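Local coordinates for protein putative thioesterase (Syntrophus aciditrophicus SB, PDB 3HDU) that is a putative thioesterase of the hotdog fold that probably hydrolyses thioesters, its natural substrate not established, at residues R35-P39 with E40-L44; F46-R49 with D50-G54; G64-S67 with S68-M72. One frame throughout, in Å; residues are numbered along the deposited sequence.

Interaction 1 (R35-P39 with E40-L44)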
ATOM      1  N   ARG A  35     -17.012   3.248  25.215  1.00 72.12           N
ATOM      2  CA  ARG A  35     -16.687   4.498  25.920  1.00 72.43           C
ATOM      3  C   ARG A  35     -17.361   5.729  25.302  1.00 72.23           C
ATOM      4  O   ARG A  35     -17.760   6.636  26.033  1.00 72.29           O
ATOM      5  CB  ARG A  35     -15.173   4.765  25.911  1.00 73.32           C
ATOM      6  CG  ARG A  35     -14.236   3.663  26.435  1.00 74.10           C
ATOM      7  CD  ARG A  35     -14.178   3.543  27.954  1.00 74.85           C
ATOM      8  NE  ARG A  35     -15.316   2.835  28.534  1.00 75.21           N
ATOM      9  CZ  ARG A  35     -15.413   2.443  29.812  1.00 75.81           C
ATOM     10  NH1 ARG A  35     -16.516   1.805  30.223  1.00 75.94           N
ATOM     11  NH2 ARG A  35     -14.430   2.673  30.695  1.00 76.04           N
ATOM     12  N   PHE A  36     -17.448   5.775  23.966  1.00 72.26           N
ATOM     13  CA  PHE A  36     -17.991   6.944  23.243  1.00 72.17           C
ATOM     14  C   PHE A  36     -18.424   6.595  21.810  1.00 72.13           C
ATOM     15  O   PHE A  36     -17.803   5.743  21.177  1.00 72.12           O
ATOM     16  CB  PHE A  36     -16.905   8.045  23.231  1.00 72.03           C
ATOM     17  CG  PHE A  36     -17.275   9.295  22.474  1.00 72.02           C
ATOM     18  CD1 PHE A  36     -18.055  10.288  23.077  1.00 72.08           C
ATOM     19  CD2 PHE A  36     -16.816   9.500  21.167  1.00 71.97           C
ATOM     20  CE1 PHE A  36     -18.395  11.463  22.379  1.00 71.99           C
ATOM     21  CE2 PHE A  36     -17.147  10.666  20.458  1.00 71.98           C
ATOM     22  CZ  PHE A  36     -17.937  11.652  21.065  1.00 71.97           C
ATOM     23  N   ILE A  37     -19.493   7.239  21.327  1.00 72.37           N
ATOM     24  CA  ILE A  37     -19.973   7.087  19.936  1.00 72.68           C
ATOM     25  C   ILE A  37     -20.445   8.423  19.350  1.00 72.78           C
ATOM     26  O   ILE A  37     -20.965   9.274  20.063  1.00 72.73           O
ATOM     27  CB  ILE A  37     -21.116   6.019  19.748  1.00 72.73           C
ATOM     28  CG1 ILE A  37     -22.392   6.359  20.532  1.00 72.67           C
ATOM     29  CG2 ILE A  37     -20.631   4.627  20.134  1.00 72.95           C
ATOM     30  CD1 ILE A  37     -23.552   5.463  20.181  1.00 72.61           C
ATOM     31  N   SER A  38     -20.247   8.578  18.044  1.00 73.19           N
ATOM     32  CA  SER A  38     -20.689   9.749  17.277  1.00 73.35           C
ATOM     33  C   SER A  38     -20.574   9.395  15.781  1.00 73.80           C
ATOM     34  O   SER A  38     -19.880   8.423  15.442  1.00 73.63           O
ATOM     35  CB  SER A  38     -19.862  11.007  17.610  1.00 73.30           C
ATOM     36  OG  SER A  38     -18.523  10.915  17.152  1.00 73.34           O
ATOM     37  N   PRO A  39     -21.234  10.165  14.887  1.00 74.06           N
ATOM     38  CA  PRO A  39     -21.113   9.886  13.441  1.00 74.26           C
ATOM     39  C   PRO A  39     -19.696   9.927  12.814  1.00 74.40           C
ATOM     40  O   PRO A  39     -19.488   9.269  11.790  1.00 74.96           O
ATOM     41  CB  PRO A  39     -21.998  10.971  12.800  1.00 74.37           C
ATOM     42  CG  PRO A  39     -22.917  11.397  13.862  1.00 74.17           C
ATOM     43  CD  PRO A  39     -22.139  11.303  15.129  1.00 74.11           C
ATOM     44  N   GLU A  40     -18.766  10.664  13.428  0.50 74.34           N
ATOM     45  CA  GLU A  40     -17.382  10.826  12.937  0.50 74.40           C
ATOM     46  C   GLU A  40     -16.289  10.171  13.816  0.50 74.48           C
ATOM     47  O   GLU A  40     -15.122  10.138  13.403  0.50 74.49           O
ATOM     48  CB  GLU A  40     -17.054  12.317  12.681  0.50 74.28           C
ATOM     49  CG  GLU A  40     -17.179  13.306  13.877  0.50 74.21           C
ATOM     50  CD  GLU A  40     -18.611  13.753  14.225  0.50 74.01           C
ATOM     51  OE1 GLU A  40     -19.531  13.626  13.387  0.50 73.73           O
ATOM     52  OE2 GLU A  40     -18.807  14.237  15.360  0.50 73.78           O
ATOM     53  N   GLN A  41     -16.654   9.644  14.992  1.00 74.49           N
ATOM     54  CA  GLN A  41     -15.686   9.006  15.918  1.00 73.98           C
ATOM     55  C   GLN A  41     -16.340   8.070  16.954  1.00 73.36           C
ATOM     56  O   GLN A  41     -17.404   8.382  17.484  1.00 73.28           O
ATOM     57  CB  GLN A  41     -14.896  10.110  16.644  1.00 74.16           C
ATOM     58  CG  GLN A  41     -13.823   9.659  17.646  1.00 74.18           C
ATOM     59  CD  GLN A  41     -13.075  10.825  18.284  1.00 74.18           C
ATOM     60  OE1 GLN A  41     -13.147  11.969  17.824  1.00 74.12           O
ATOM     61  NE2 GLN A  41     -12.343  10.532  19.351  1.00 74.34           N
ATOM     62  N   VAL A  42     -15.692   6.930  17.216  1.00 72.61           N
ATOM     63  CA  VAL A  42     -16.105   5.965  18.255  1.00 72.27           C
ATOM     64  C   VAL A  42     -14.883   5.600  19.110  1.00 71.95           C
ATOM     65  O   VAL A  42     -13.748   5.805  18.685  1.00 71.84           O
ATOM     66  CB  VAL A  42     -16.741   4.672  17.674  1.00 72.09           C
ATOM     67  CG1 VAL A  42     -17.952   5.013  16.822  1.00 71.91           C
ATOM     68  CG2 VAL A  42     -15.725   3.856  16.873  1.00 72.08           C
ATOM     69  N   LYS A  43     -15.128   5.054  20.297  1.00 71.76           N
ATOM     70  CA  LYS A  43     -14.059   4.673  21.231  1.00 71.90           C
ATOM     71  C   LYS A  43     -14.476   3.448  22.049  1.00 71.78           C
ATOM     72  O   LYS A  43     -15.470   3.504  22.781  1.00 71.71           O
ATOM     73  CB  LYS A  43     -13.742   5.851  22.159  1.00 72.05           C
ATOM     74  CG  LYS A  43     -12.546   5.674  23.096  1.00 72.29           C
ATOM     75  CD  LYS A  43     -12.430   6.871  24.031  1.00 72.41           C
ATOM     76  CE  LYS A  43     -11.374   6.661  25.103  1.00 72.73           C
ATOM     77  NZ  LYS A  43     -11.447   7.718  26.172  1.00 72.71           N
ATOM     78  N   LEU A  44     -13.723   2.354  21.904  1.00 71.66           N
ATOM     79  CA  LEU A  44     -13.952   1.110  22.644  1.00 71.63           C
ATOM     80  C   LEU A  44     -12.769   0.825  23.564  1.00 71.69           C
ATOM     81  O   LEU A  44     -11.624   1.092  23.201  1.00 71.86           O
ATOM     82  CB  LEU A  44     -14.125  -0.066  21.679  1.00 71.52           C
ATOM     83  CG  LEU A  44     -15.316  -0.052  20.718  1.00 71.46           C
ATOM     84  CD1 LEU A  44     -15.249  -1.273  19.831  1.00 71.22           C
ATOM     85  CD2 LEU A  44     -16.643  -0.022  21.466  1.00 71.33           C
TER

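Interaction 2 (F46-R49 with D50-G54)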
ATOM      1  N   PHE A  46     -11.033  -2.310  25.924  1.00 72.67           N
ATOM      2  CA  PHE A  46     -10.967  -3.765  26.002  1.00 72.81           C
ATOM      3  C   PHE A  46     -10.228  -4.202  27.256  1.00 73.53           C
ATOM      4  O   PHE A  46      -9.412  -3.449  27.780  1.00 73.10           O
ATOM      5  CB  PHE A  46     -10.247  -4.305  24.774  1.00 72.39           C
ATOM      6  CG  PHE A  46     -10.944  -3.998  23.478  1.00 72.34           C
ATOM      7  CD1 PHE A  46     -10.683  -2.809  22.792  1.00 72.30           C
ATOM      8  CD2 PHE A  46     -11.871  -4.895  22.939  1.00 72.19           C
ATOM      9  CE1 PHE A  46     -11.339  -2.518  21.581  1.00 72.38           C
ATOM     10  CE2 PHE A  46     -12.529  -4.616  21.730  1.00 72.14           C
ATOM     11  CZ  PHE A  46     -12.265  -3.428  21.050  1.00 72.15           C
ATOM     12  N   GLU A  47     -10.527  -5.417  27.724  1.00 74.60           N
ATOM     13  CA  GLU A  47      -9.885  -5.996  28.909  1.00 75.63           C
ATOM     14  C   GLU A  47      -9.558  -7.476  28.692  1.00 76.32           C
ATOM     15  O   GLU A  47     -10.454  -8.275  28.439  1.00 76.37           O
ATOM     16  CB  GLU A  47     -10.784  -5.837  30.144  1.00 75.71           C
ATOM     17  CG  GLU A  47     -10.130  -6.276  31.474  1.00 75.98           C
ATOM     18  CD  GLU A  47     -11.035  -6.137  32.686  1.00 76.16           C
ATOM     19  OE1 GLU A  47     -12.035  -5.388  32.635  1.00 76.97           O
ATOM     20  OE2 GLU A  47     -10.736  -6.789  33.707  1.00 75.97           O
HETATM   21  N   MSE A  48      -8.272  -7.821  28.796  1.00 77.37           N
HETATM   22  CA  MSE A  48      -7.804  -9.205  28.723  1.00 78.35           C
HETATM   23  C   MSE A  48      -8.127  -9.855  30.063  1.00 77.75           C
HETATM   24  O   MSE A  48      -7.541  -9.484  31.071  1.00 77.63           O
HETATM   25  CB  MSE A  48      -6.279  -9.260  28.533  1.00 79.93           C
HETATM   26  CG  MSE A  48      -5.776  -8.759  27.218  1.00 81.15           C
HETATM   27 SE   MSE A  48      -6.054 -10.067  25.850  0.75 83.73          SE
HETATM   28  CE  MSE A  48      -4.787 -11.420  26.373  1.00 82.99           C
ATOM     29  N   ARG A  49      -9.057 -10.807  30.082  1.00 77.23           N
ATOM     30  CA  ARG A  49      -9.420 -11.512  31.331  1.00 77.02           C
ATOM     31  C   ARG A  49      -8.352 -12.538  31.701  1.00 76.62           C
ATOM     32  O   ARG A  49      -8.080 -12.744  32.882  1.00 76.77           O
ATOM     33  CB  ARG A  49     -10.811 -12.128  31.246  1.00 77.23           C
ATOM     34  CG  ARG A  49     -11.849 -11.083  30.900  1.00 77.46           C
ATOM     35  CD  ARG A  49     -13.247 -11.533  31.171  1.00 77.68           C
ATOM     36  NE  ARG A  49     -14.192 -10.580  30.599  1.00 77.83           N
ATOM     37  CZ  ARG A  49     -14.576  -9.423  31.148  1.00 77.79           C
ATOM     38  NH1 ARG A  49     -14.061  -8.959  32.294  1.00 77.80           N
ATOM     39  NH2 ARG A  49     -15.475  -8.693  30.491  1.00 77.74           N
ATOM     40  N   ASP A  50      -7.786 -13.189  30.684  1.00 76.25           N
ATOM     41  CA  ASP A  50      -6.641 -14.079  30.822  1.00 75.95           C
ATOM     42  C   ASP A  50      -5.527 -13.355  30.056  1.00 75.51           C
ATOM     43  O   ASP A  50      -5.558 -13.284  28.828  1.00 75.18           O
ATOM     44  CB  ASP A  50      -6.947 -15.466  30.235  1.00 76.22           C
ATOM     45  CG  ASP A  50      -5.857 -16.508  30.536  1.00 76.45           C
ATOM     46  OD1 ASP A  50      -4.664 -16.162  30.697  1.00 76.55           O
ATOM     47  OD2 ASP A  50      -6.203 -17.707  30.595  1.00 76.86           O
ATOM     48  N   GLU A  51      -4.570 -12.791  30.796  1.00 75.23           N
ATOM     49  CA  GLU A  51      -3.410 -12.081  30.208  1.00 74.89           C
ATOM     50  C   GLU A  51      -2.403 -12.986  29.464  1.00 74.49           C
ATOM     51  O   GLU A  51      -1.539 -12.462  28.760  1.00 74.51           O
ATOM     52  CB  GLU A  51      -2.676 -11.231  31.268  1.00 74.95           C
ATOM     53  CG  GLU A  51      -3.274  -9.860  31.531  1.00 74.97           C
ATOM     54  CD  GLU A  51      -2.576  -9.138  32.677  1.00 74.96           C
ATOM     55  OE1 GLU A  51      -2.839  -9.488  33.850  1.00 74.82           O
ATOM     56  OE2 GLU A  51      -1.784  -8.207  32.403  1.00 74.84           O
ATOM     57  N   LEU A  52      -2.498 -14.311  29.649  1.00 73.84           N
ATOM     58  CA  LEU A  52      -1.664 -15.318  28.971  1.00 73.37           C
ATOM     59  C   LEU A  52      -0.185 -15.266  29.399  1.00 73.19           C
ATOM     60  O   LEU A  52       0.709 -15.445  28.565  1.00 73.46           O
ATOM     61  CB  LEU A  52      -1.812 -15.224  27.428  1.00 73.13           C
ATOM     62  CG  LEU A  52      -3.222 -15.160  26.823  1.00 72.97           C
ATOM     63  CD1 LEU A  52      -3.171 -14.904  25.317  1.00 72.78           C
ATOM     64  CD2 LEU A  52      -4.003 -16.424  27.120  1.00 72.84           C
ATOM     65  N   ILE A  53       0.061 -15.056  30.698  1.00 72.95           N
ATOM     66  CA  ILE A  53       1.429 -14.982  31.244  1.00 72.77           C
ATOM     67  C   ILE A  53       2.044 -16.380  31.218  1.00 72.58           C
ATOM     68  O   ILE A  53       1.398 -17.354  31.623  1.00 72.65           O
ATOM     69  CB  ILE A  53       1.516 -14.442  32.716  1.00 72.92           C
ATOM     70  CG1 ILE A  53       0.933 -13.028  32.854  1.00 72.93           C
ATOM     71  CG2 ILE A  53       2.971 -14.447  33.221  1.00 72.74           C
ATOM     72  CD1 ILE A  53      -0.538 -12.996  33.132  1.00 72.97           C
ATOM     73  N   GLY A  54       3.284 -16.464  30.738  1.00 72.19           N
ATOM     74  CA  GLY A  54       4.002 -17.731  30.628  1.00 71.87           C
ATOM     75  C   GLY A  54       3.660 -18.585  29.417  1.00 71.57           C
ATOM     76  O   GLY A  54       4.196 -19.689  29.295  1.00 71.67           O
TER

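Interaction 3 (G64-S67 with S68-M72)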
ATOM      1  N   GLY A  64      -3.289 -11.163  17.162  1.00 72.82           N
ATOM      2  CA  GLY A  64      -4.656 -11.515  16.767  1.00 72.67           C
ATOM      3  C   GLY A  64      -5.720 -10.753  17.551  1.00 72.52           C
ATOM      4  O   GLY A  64      -6.726 -10.327  16.972  1.00 73.00           O
ATOM      5  N   VAL A  65      -5.493 -10.591  18.862  1.00 71.97           N
ATOM      6  CA  VAL A  65      -6.385  -9.824  19.749  1.00 71.56           C
ATOM      7  C   VAL A  65      -6.455  -8.356  19.312  1.00 71.54           C
ATOM      8  O   VAL A  65      -7.556  -7.805  19.195  1.00 71.97           O
ATOM      9  CB  VAL A  65      -5.949  -9.926  21.251  1.00 71.61           C
ATOM     10  CG1 VAL A  65      -6.721  -8.954  22.132  1.00 71.42           C
ATOM     11  CG2 VAL A  65      -6.127 -11.348  21.764  1.00 71.38           C
ATOM     12  N   ILE A  66      -5.288  -7.747  19.071  1.00 71.23           N
ATOM     13  CA  ILE A  66      -5.183  -6.347  18.605  1.00 71.13           C
ATOM     14  C   ILE A  66      -5.884  -6.133  17.252  1.00 71.51           C
ATOM     15  O   ILE A  66      -6.584  -5.122  17.079  1.00 71.33           O
ATOM     16  CB  ILE A  66      -3.699  -5.882  18.529  1.00 71.09           C
ATOM     17  CG1 ILE A  66      -3.125  -5.701  19.935  1.00 71.07           C
ATOM     18  CG2 ILE A  66      -3.540  -4.549  17.769  1.00 70.56           C
ATOM     19  CD1 ILE A  66      -1.610  -5.568  19.950  1.00 71.18           C
ATOM     20  N   SER A  67      -5.702  -7.079  16.320  1.00 71.41           N
ATOM     21  CA  SER A  67      -6.341  -7.014  14.996  1.00 71.48           C
ATOM     22  C   SER A  67      -7.868  -7.120  15.105  1.00 71.79           C
ATOM     23  O   SER A  67      -8.572  -6.419  14.380  1.00 72.32           O
ATOM     24  CB  SER A  67      -5.784  -8.074  14.025  1.00 71.67           C
ATOM     25  OG  SER A  67      -6.065  -9.406  14.438  1.00 71.47           O
ATOM     26  N   SER A  68      -8.366  -7.973  16.012  1.00 71.79           N
ATOM     27  CA  SER A  68      -9.818  -8.103  16.262  1.00 71.99           C
ATOM     28  C   SER A  68     -10.413  -6.831  16.871  1.00 72.00           C
ATOM     29  O   SER A  68     -11.455  -6.372  16.412  1.00 71.89           O
ATOM     30  CB  SER A  68     -10.130  -9.282  17.175  1.00 72.43           C
ATOM     31  OG  SER A  68      -9.803 -10.497  16.534  1.00 73.47           O
ATOM     32  N   ALA A  69      -9.743  -6.276  17.888  1.00 71.67           N
ATOM     33  CA  ALA A  69     -10.174  -5.033  18.552  1.00 71.74           C
ATOM     34  C   ALA A  69     -10.282  -3.856  17.575  1.00 72.00           C
ATOM     35  O   ALA A  69     -11.253  -3.097  17.626  1.00 72.29           O
ATOM     36  CB  ALA A  69      -9.230  -4.674  19.696  1.00 71.45           C
ATOM     37  N   ILE A  70      -9.280  -3.717  16.702  1.00 72.21           N
ATOM     38  CA  ILE A  70      -9.259  -2.680  15.652  1.00 72.09           C
ATOM     39  C   ILE A  70     -10.419  -2.888  14.657  1.00 72.91           C
ATOM     40  O   ILE A  70     -11.109  -1.928  14.305  1.00 73.43           O
ATOM     41  CB  ILE A  70      -7.867  -2.621  14.926  1.00 71.68           C
ATOM     42  CG1 ILE A  70      -6.821  -2.011  15.871  1.00 71.51           C
ATOM     43  CG2 ILE A  70      -7.930  -1.803  13.634  1.00 70.95           C
ATOM     44  CD1 ILE A  70      -5.393  -2.029  15.347  1.00 71.41           C
ATOM     45  N   ASP A  71     -10.627  -4.142  14.244  1.00 73.42           N
ATOM     46  CA  ASP A  71     -11.710  -4.515  13.328  1.00 73.75           C
ATOM     47  C   ASP A  71     -13.096  -4.242  13.928  1.00 74.23           C
ATOM     48  O   ASP A  71     -13.999  -3.796  13.212  1.00 74.61           O
ATOM     49  CB  ASP A  71     -11.597  -5.999  12.930  1.00 73.77           C
ATOM     50  CG  ASP A  71     -12.550  -6.389  11.799  1.00 74.05           C
ATOM     51  OD1 ASP A  71     -12.741  -5.591  10.860  1.00 74.12           O
ATOM     52  OD2 ASP A  71     -13.096  -7.509  11.837  1.00 74.52           O
HETATM   53  N   MSE A  72     -13.258  -4.532  15.222  1.00 74.52           N
HETATM   54  CA  MSE A  72     -14.514  -4.281  15.944  1.00 74.89           C
HETATM   55  C   MSE A  72     -14.784  -2.787  16.111  1.00 74.03           C
HETATM   56  O   MSE A  72     -15.921  -2.347  15.918  1.00 73.93           O
HETATM   57  CB  MSE A  72     -14.513  -4.962  17.320  1.00 76.30           C
HETATM   58  CG  MSE A  72     -14.588  -6.486  17.270  1.00 77.45           C
HETATM   59 SE   MSE A  72     -16.264  -7.156  16.556  0.75 79.47          SE
HETATM   60  CE  MSE A  72     -17.482  -6.406  17.852  1.00 79.05           C
TER

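Interaction 1 (R35-P39 with E40-L44)
Ser38 OG lies between the backbone N and the carbonyl carbon of its own residue (chi1 69°), and this rotation brings it 2.8 Å from Gln41 O. The hydroxyl donates there in the carbonyl plane, on a lone pair, so a side-chain bond spans the turn. Phe36 turns its CG away from the backbone N instead (chi1 177°); its ring then runs along the strand toward Gln41, with CE2 3.8 Å from Gln41 O in an oblique approach. Phe36 CB meets Lys43 CB at 4.0 Å, as expected of neighbours on one sheet face, while the extended Lys43 chain passes Arg35, Lys43 CD lying 3.9 Å from Arg35 CB.

Two donors grip Lys43 O: Arg35 N at 2.9 Å and Phe36 N at 3.2 Å, the latter on a lone pair. Lys43 N returns a bond to Phe36 O at 2.9 Å. Beneath, Ile37 CG2 approaches Val42 CG1 at 4.3 Å, on the face where Ile37 also touches Met80 of helix 58-85. With the strand segments antiparallel at 158° and two consecutive residues opposed to one, the geometry is that of a classic beta bulge in a beta hairpin, at the edge of the hotdog sheet within this chain.

Interaction 2 (F46-R49 with D50-G54)
An Asx turn, in the loop that leaves strand 41-48 for helix 58-85, is the setting in which Met48 meets Asp50 and Leu52. Met48, a selenomethionine, supplies the contact through its terminal methyl: CE lies 3.2 Å from Asp50 O and 4.0 Å from Leu52 CD1. Bends at chi2 and chi3 fold the chain beyond CG and swing CE forward to the loop, where the side chains of Met48 and Leu52 cross at about a right angle. Nearer the backbone, Met48 CB passes Glu51 CG at 4.3 Å, so the root of the side chain also touches the loop.

The turn itself is defined by one bond: Leu52 N donates to Asp50 OD1 at 3.0 Å, with an N-H...O angle of 145°. The carboxylate oxygen is met on its anti side, with the donor 23° out of the carboxylate plane. In the hotdog fold a long helix is wrapped by the sheet, and the two buried side chains here face that helix, Met48 touching Tyr62 and Leu52 touching Leu61 of helix 58-85, while Glu51 O accepts a hydrogen bond from Tyr62 OH as a further tie between loop and helix. Arg49 takes no part in the turn through its guanidinium group; its NE donates to Asn27 O, so its polar end is engaged elsewhere in the chain. At the subunit interface, Asp50 and Leu52 both pack on Pro25 of the second subunit.

Interaction 3 (G64-S67 with S68-M72)
Ile70 CB leaves the helix 3.5 Å from Ile66 O, one turn earlier, and each later step along the CG1 branch stays near that residue. CG1, anti to its own carbonyl carbon (chi1 -72°), passes the same oxygen at 3.3 Å. The tip, Ile70 CD1, lies 3.7 Å from Ile66 O and reaches Ile66 CG2 at 4.0 Å; the two isoleucines lie side by side and point the same way. Their shared face turns to the sheet, since both touch Leu139 of strand 132-141.

The polar side of the helix is organised around Gly64 O. Ser68 N donates to it at 3.0 Å in the regular helical pattern, and Ser67 OG adds a bond of 2.8 Å from the same face of the carbonyl plane. Ser68 OG is also 3.1 Å from this oxygen, although that hydroxyl has a rival acceptor, so its bond here is uncertain. This serine edge abuts the second subunit: Ser67 OG is hydrogen-bonded to Ser67 OG of that chain. Asp71, one turn beyond Ser67, holds Thr103 OG1 through OD1.

Bonds from Ala69 N to Val65 O, Ile70 N to Ile66 O and Asp71 N to Ser67 O continue the i to i+4 ladder. Here the serine edge meets another subunit, while the long helix packed by its aliphatic face on a curved antiparallel sheet is the central helix of the hotdog fold.

Overall arrangement
Interaction 3 is the buried member of the set, interaction 2 is partly buried and interaction 1 lies at the surface. Interactions 1 and 2 follow one another on strand 41-48, their centres about 25 Å apart. Side chains of this strand reach the helix of interaction 3: Leu44 CD1 packs on Met72 C at 4.0 Å, Phe46 CZ on Ala69 CB at 3.5 Å and Met48 SE on Val65 CG1 at 3.9 Å. The chemistry changes with place: inter-strand backbone bonding and a serine hydroxyl bond in 35-44, an Asx turn and a selenomethionine methyl in 46-54, regular helix bonding in 64-72. Interactions 2 and 3 also touch the second subunit.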